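Local coordinates for protein mannan endo-1,4-beta-mannosidase (Mytilus edulis, PDB 2C0H) that hydrolyses internal beta-1,4-mannosidic linkages in mannans, galactomannans and glucomannans, cutting longer manno-oligosaccharides but leaving mannobiose and mannotriose intact, at residues Gly59-Gly70 with Asn104-Asn113. The protein carries 3 engineered substitutions. Numbering follows the deposited sequence.
Sequences GNSVRVWLHIEG and NILIFFTLWN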
loop_
_atom_site.group_PDB
_atom_site.type_symbol
_atom_site.label_atom_id
_atom_site.label_comp_id
_atom_site.label_asym_id
_atom_site.label_seq_id
_atom_site.Cartn_x
_atom_site.Cartn_y
_atom_site.Cartn_z
ATOM N N GLY A 59 10.007 -14.401 5.609
ATOM C CA GLY A 59 9.162 -13.227 5.341
ATOM C C GLY A 59 8.486 -12.796 6.621
ATOM O O GLY A 59 8.197 -13.628 7.496
ATOM N N ASN A 60 8.201 -11.498 6.722
ATOM C CA ASN A 60 7.618 -10.924 7.933
ATOM C C ASN A 60 6.394 -10.061 7.674
ATOM O O ASN A 60 5.858 -9.472 8.620
ATOM C CB ASN A 60 8.665 -10.113 8.715
ATOM C CG ASN A 60 9.252 -8.941 7.929
ATOM O OD1 ASN A 60 8.596 -8.325 7.081
ATOM N ND2 ASN A 60 10.507 -8.601 8.236
ATOM N N SER A 61 5.936 -9.972 6.430
ATOM C CA SER A 61 4.783 -9.118 6.125
ATOM C C SER A 61 4.064 -9.500 4.849
ATOM O O SER A 61 4.677 -9.998 3.900
ATOM C CB SER A 61 5.185 -7.642 6.082
ATOM O OG SER A 61 6.373 -7.428 5.358
ATOM N N VAL A 62 2.760 -9.233 4.833
ATOM C CA VAL A 62 1.883 -9.536 3.700
ATOM C C VAL A 62 1.010 -8.308 3.438
ATOM O O VAL A 62 0.485 -7.726 4.398
ATOM C CB VAL A 62 0.968 -10.762 3.968
ATOM C CG1 VAL A 62 0.055 -11.038 2.794
ATOM C CG2 VAL A 62 1.778 -11.990 4.269
ATOM N N ARG A 63 0.864 -7.937 2.165
ATOM C CA ARG A 63 -0.091 -6.913 1.714
ATOM C C ARG A 63 -1.323 -7.622 1.135
ATOM O O ARG A 63 -1.213 -8.491 0.253
ATOM C CB ARG A 63 0.569 -5.982 0.686
ATOM C CG ARG A 63 -0.303 -4.902 0.035
ATOM C CD ARG A 63 0.590 -3.935 -0.786
ATOM N NE ARG A 63 -0.105 -2.815 -1.450
ATOM C CZ ARG A 63 -0.305 -2.660 -2.756
ATOM N NH1 ARG A 63 0.107 -3.561 -3.643
ATOM N NH2 ARG A 63 -0.927 -1.579 -3.202
ATOM N N VAL A 64 -2.497 -7.236 1.617
ATOM C CA VAL A 64 -3.753 -7.832 1.169
ATOM C C VAL A 64 -4.768 -6.749 0.821
ATOM O O VAL A 64 -4.831 -5.737 1.499
ATOM C CB VAL A 64 -4.322 -8.787 2.231
ATOM C CG1 VAL A 64 -4.765 -8.058 3.471
ATOM C CG2 VAL A 64 -5.465 -9.611 1.683
ATOM N N TRP A 65 -5.531 -6.947 -0.248
ATOM C CA TRP A 65 -6.521 -5.958 -0.709
ATOM C C TRP A 65 -7.900 -6.239 -0.101
ATOM O O TRP A 65 -8.352 -7.390 -0.044
ATOM C CB TRP A 65 -6.600 -5.947 -2.241
ATOM C CG TRP A 65 -5.348 -5.464 -2.977
ATOM C CD1 TRP A 65 -4.103 -5.210 -2.444
ATOM C CD2 TRP A 65 -5.239 -5.219 -4.370
ATOM N NE1 TRP A 65 -3.243 -4.810 -3.433
ATOM C CE2 TRP A 65 -3.907 -4.825 -4.631
ATOM C CE3 TRP A 65 -6.139 -5.309 -5.440
ATOM C CZ2 TRP A 65 -3.467 -4.494 -5.924
ATOM C CZ3 TRP A 65 -5.699 -4.983 -6.717
ATOM C CH2 TRP A 65 -4.379 -4.583 -6.945
ATOM N N LEU A 66 -8.575 -5.171 0.342
ATOM C CA LEU A 66 -9.810 -5.265 1.110
ATOM C C LEU A 66 -11.062 -4.885 0.275
ATOM O O LEU A 66 -11.687 -5.760 -0.327
ATOM C CB LEU A 66 -9.683 -4.422 2.400
ATOM C CG LEU A 66 -10.784 -4.634 3.457
ATOM C CD1 LEU A 66 -10.699 -5.994 4.117
ATOM C CD2 LEU A 66 -10.685 -3.575 4.537
ATOM N N HIS A 67 -11.417 -3.607 0.170
ATOM C CA HIS A 67 -12.665 -3.237 -0.543
ATOM C C HIS A 67 -12.563 -3.275 -2.067
ATOM O O HIS A 67 -13.525 -3.672 -2.728
ATOM C CB HIS A 67 -13.155 -1.835 -0.173
ATOM C CG HIS A 67 -13.214 -1.556 1.293
ATOM N ND1 HIS A 67 -13.862 -2.372 2.192
ATOM C CD2 HIS A 67 -12.799 -0.476 1.995
ATOM C CE1 HIS A 67 -13.797 -1.828 3.398
ATOM N NE2 HIS A 67 -13.161 -0.675 3.302
ATOM N N ILE A 68 -11.427 -2.802 -2.601
ATOM C CA ILE A 68 -11.110 -2.726 -4.035
ATOM C C ILE A 68 -11.936 -1.648 -4.753
ATOM O O ILE A 68 -11.480 -0.502 -4.869
ATOM C CB ILE A 68 -11.134 -4.120 -4.684
ATOM C CG1 ILE A 68 -10.168 -5.026 -3.888
ATOM C CG2 ILE A 68 -10.747 -4.022 -6.153
ATOM C CD1 ILE A 68 -9.789 -6.365 -4.538
ATOM N N GLU A 69 -13.133 -1.988 -5.223
ATOM C CA GLU A 69 -14.041 -0.985 -5.806
ATOM C C GLU A 69 -15.420 -1.066 -5.153
ATOM O O GLU A 69 -16.411 -0.618 -5.738
ATOM C CB GLU A 69 -14.200 -1.196 -7.323
ATOM C CG GLU A 69 -13.047 -0.751 -8.210
ATOM C CD GLU A 69 -13.383 -0.927 -9.696
ATOM O OE1 GLU A 69 -13.506 0.079 -10.421
ATOM O OE2 GLU A 69 -13.561 -2.084 -10.133
ATOM N N GLY A 70 -15.492 -1.670 -3.971
ATOM C CA GLY A 70 -16.738 -1.771 -3.221
ATOM C C GLY A 70 -17.681 -2.868 -3.668
ATOM O O GLY A 70 -18.879 -2.769 -3.431
ATOM N N ASN A 104 4.234 -14.855 13.350
ATOM C CA ASN A 104 5.025 -13.619 13.415
ATOM C C ASN A 104 5.060 -12.783 12.121
ATOM O O ASN A 104 6.118 -12.310 11.702
ATOM C CB ASN A 104 6.463 -13.911 13.885
ATOM C CG ASN A 104 6.569 -14.070 15.383
ATOM O OD1 ASN A 104 6.019 -13.283 16.154
ATOM N ND2 ASN A 104 7.309 -15.083 15.810
ATOM N N ILE A 105 3.897 -12.590 11.505
ATOM C CA ILE A 105 3.789 -11.821 10.256
ATOM C C ILE A 105 2.877 -10.610 10.454
ATOM O O ILE A 105 1.837 -10.739 11.096
ATOM C CB ILE A 105 3.286 -12.737 9.129
ATOM C CG1 ILE A 105 4.433 -13.697 8.743
ATOM C CG2 ILE A 105 2.828 -11.939 7.948
ATOM C CD1 ILE A 105 4.034 -14.771 7.764
ATOM N N LEU A 106 3.309 -9.458 9.945
ATOM C CA LEU A 106 2.516 -8.218 9.946
ATOM C C LEU A 106 1.682 -8.096 8.680
ATOM O O LEU A 106 2.177 -8.294 7.562
ATOM C CB LEU A 106 3.435 -7.003 10.035
ATOM C CG LEU A 106 4.230 -6.814 11.319
ATOM C CD1 LEU A 106 5.291 -5.745 11.107
ATOM C CD2 LEU A 106 3.314 -6.438 12.500
ATOM N N ILE A 107 0.431 -7.677 8.845
ATOM C CA ILE A 107 -0.477 -7.505 7.726
ATOM C C ILE A 107 -0.703 -6.028 7.390
ATOM O O ILE A 107 -0.957 -5.208 8.283
ATOM C CB ILE A 107 -1.860 -8.186 8.040
ATOM C CG1 ILE A 107 -1.695 -9.665 8.428
ATOM C CG2 ILE A 107 -2.854 -8.022 6.907
ATOM C CD1 ILE A 107 -0.950 -10.515 7.414
ATOM N N PHE A 108 -0.659 -5.714 6.102
ATOM C CA PHE A 108 -1.013 -4.389 5.588
ATOM C C PHE A 108 -2.255 -4.520 4.710
ATOM O O PHE A 108 -2.223 -5.207 3.696
ATOM C CB PHE A 108 0.157 -3.769 4.831
ATOM C CG PHE A 108 1.323 -3.469 5.716
ATOM C CD1 PHE A 108 1.474 -2.207 6.273
ATOM C CD2 PHE A 108 2.223 -4.464 6.053
ATOM C CE1 PHE A 108 2.518 -1.938 7.126
ATOM C CE2 PHE A 108 3.278 -4.193 6.930
ATOM C CZ PHE A 108 3.430 -2.919 7.428
ATOM N N PHE A 109 -3.354 -3.879 5.107
ATOM C CA PHE A 109 -4.595 -3.914 4.350
ATOM C C PHE A 109 -4.682 -2.729 3.361
ATOM O O PHE A 109 -4.491 -1.567 3.733
ATOM C CB PHE A 109 -5.811 -3.857 5.292
ATOM C CG PHE A 109 -6.042 -5.107 6.108
ATOM C CD1 PHE A 109 -6.582 -6.244 5.517
ATOM C CD2 PHE A 109 -5.814 -5.121 7.467
ATOM C CE1 PHE A 109 -6.846 -7.382 6.260
ATOM C CE2 PHE A 109 -6.065 -6.262 8.219
ATOM C CZ PHE A 109 -6.589 -7.389 7.616
ATOM N N THR A 110 -4.961 -3.017 2.090
ATOM C CA THR A 110 -5.122 -1.978 1.062
ATOM C C THR A 110 -6.611 -1.736 0.819
ATOM O O THR A 110 -7.343 -2.645 0.434
ATOM C CB THR A 110 -4.450 -2.381 -0.269
ATOM O OG1 THR A 110 -3.083 -2.691 -0.016
ATOM C CG2 THR A 110 -4.492 -1.281 -1.268
ATOM N N LEU A 111 -7.070 -0.512 1.030
ATOM C CA LEU A 111 -8.502 -0.237 1.014
ATOM C C LEU A 111 -9.106 -0.275 -0.404
ATOM O O LEU A 111 -10.043 -1.042 -0.626
ATOM C CB LEU A 111 -8.779 1.136 1.666
ATOM C CG LEU A 111 -8.394 1.250 3.139
ATOM C CD1 LEU A 111 -8.682 2.695 3.554
ATOM C CD2 LEU A 111 -9.099 0.270 4.031
ATOM N N TRP A 112 -8.571 0.534 -1.318
ATOM C CA TRP A 112 -9.128 0.752 -2.675
ATOM C C TRP A 112 -8.140 0.429 -3.788
ATOM O O TRP A 112 -6.941 0.303 -3.551
ATOM C CB TRP A 112 -9.594 2.199 -2.837
ATOM C CG TRP A 112 -10.475 2.655 -1.715
ATOM C CD1 TRP A 112 -10.127 3.507 -0.699
ATOM C CD2 TRP A 112 -11.836 2.287 -1.478
ATOM N NE1 TRP A 112 -11.178 3.683 0.136
ATOM C CE2 TRP A 112 -12.244 2.950 -0.307
ATOM C CE3 TRP A 112 -12.749 1.446 -2.134
ATOM C CZ2 TRP A 112 -13.536 2.820 0.221
ATOM C CZ3 TRP A 112 -14.036 1.311 -1.603
ATOM C CH2 TRP A 112 -14.409 2.003 -0.435
ATOM N N ASN A 113 -8.650 0.316 -5.014
ATOM C CA ASN A 113 -7.810 0.074 -6.202
ATOM C C ASN A 113 -8.136 1.033 -7.359
ATOM O O ASN A 113 -9.293 1.124 -7.796
ATOM C CB ASN A 113 -8.021 -1.369 -6.662
ATOM C CG ASN A 113 -7.139 -1.744 -7.834
ATOM O OD1 ASN A 113 -6.077 -1.172 -8.043
ATOM N ND2 ASN A 113 -7.592 -2.728 -8.607
#
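Trp65 and Thr110 sit side by side on neighbouring parallel strands, 61-68 and 106-113, of the family 5 glycosidase TIM barrel, a worked example of how a barrel wall carries its active site. Backbone bonds alternate across the pair, Val62 N to Leu106 O and Phe108 N to Val62 O, each 2.9 Å. Val64 turns to the helix-covered face, where its CG1 presses on Phe109 CD1 at 3.3 Å.

On the opposite, barrel-interior face stands Arg63, an extended chain with CG anti to the backbone N (chi1 176°). Its CB lies 4.2 Å from Phe108 O, CG passes 3.6 Å from Thr110 OG1, and CD and NE continue beside that hydroxyl. At the tip, NH1 forms a salt bridge with Glu294, the probable nucleophile, and a hydrogen bond with Asn25 OD1; NH2 makes a salt bridge with Asp159, while Trp65 NE1 sits over one guanidinium face, toward its rim. The indole, probably substrate-binding, rests its CD1 3.6 Å from Thr110 CB; its CZ3 comes 3.5 Å from ND2 of Asn113, an amide turned 47° from the ring plane whose main polar partner is Asn162. Replacing Trp65 by an alanine is likely to leave this guanidinium face and amide without their aromatic neighbour. Between Trp65 and Ile68 a beta bulge shifts the register, and Leu111 O takes a bond from Ile68 N (3.0 Å) and a weak one from His67 N.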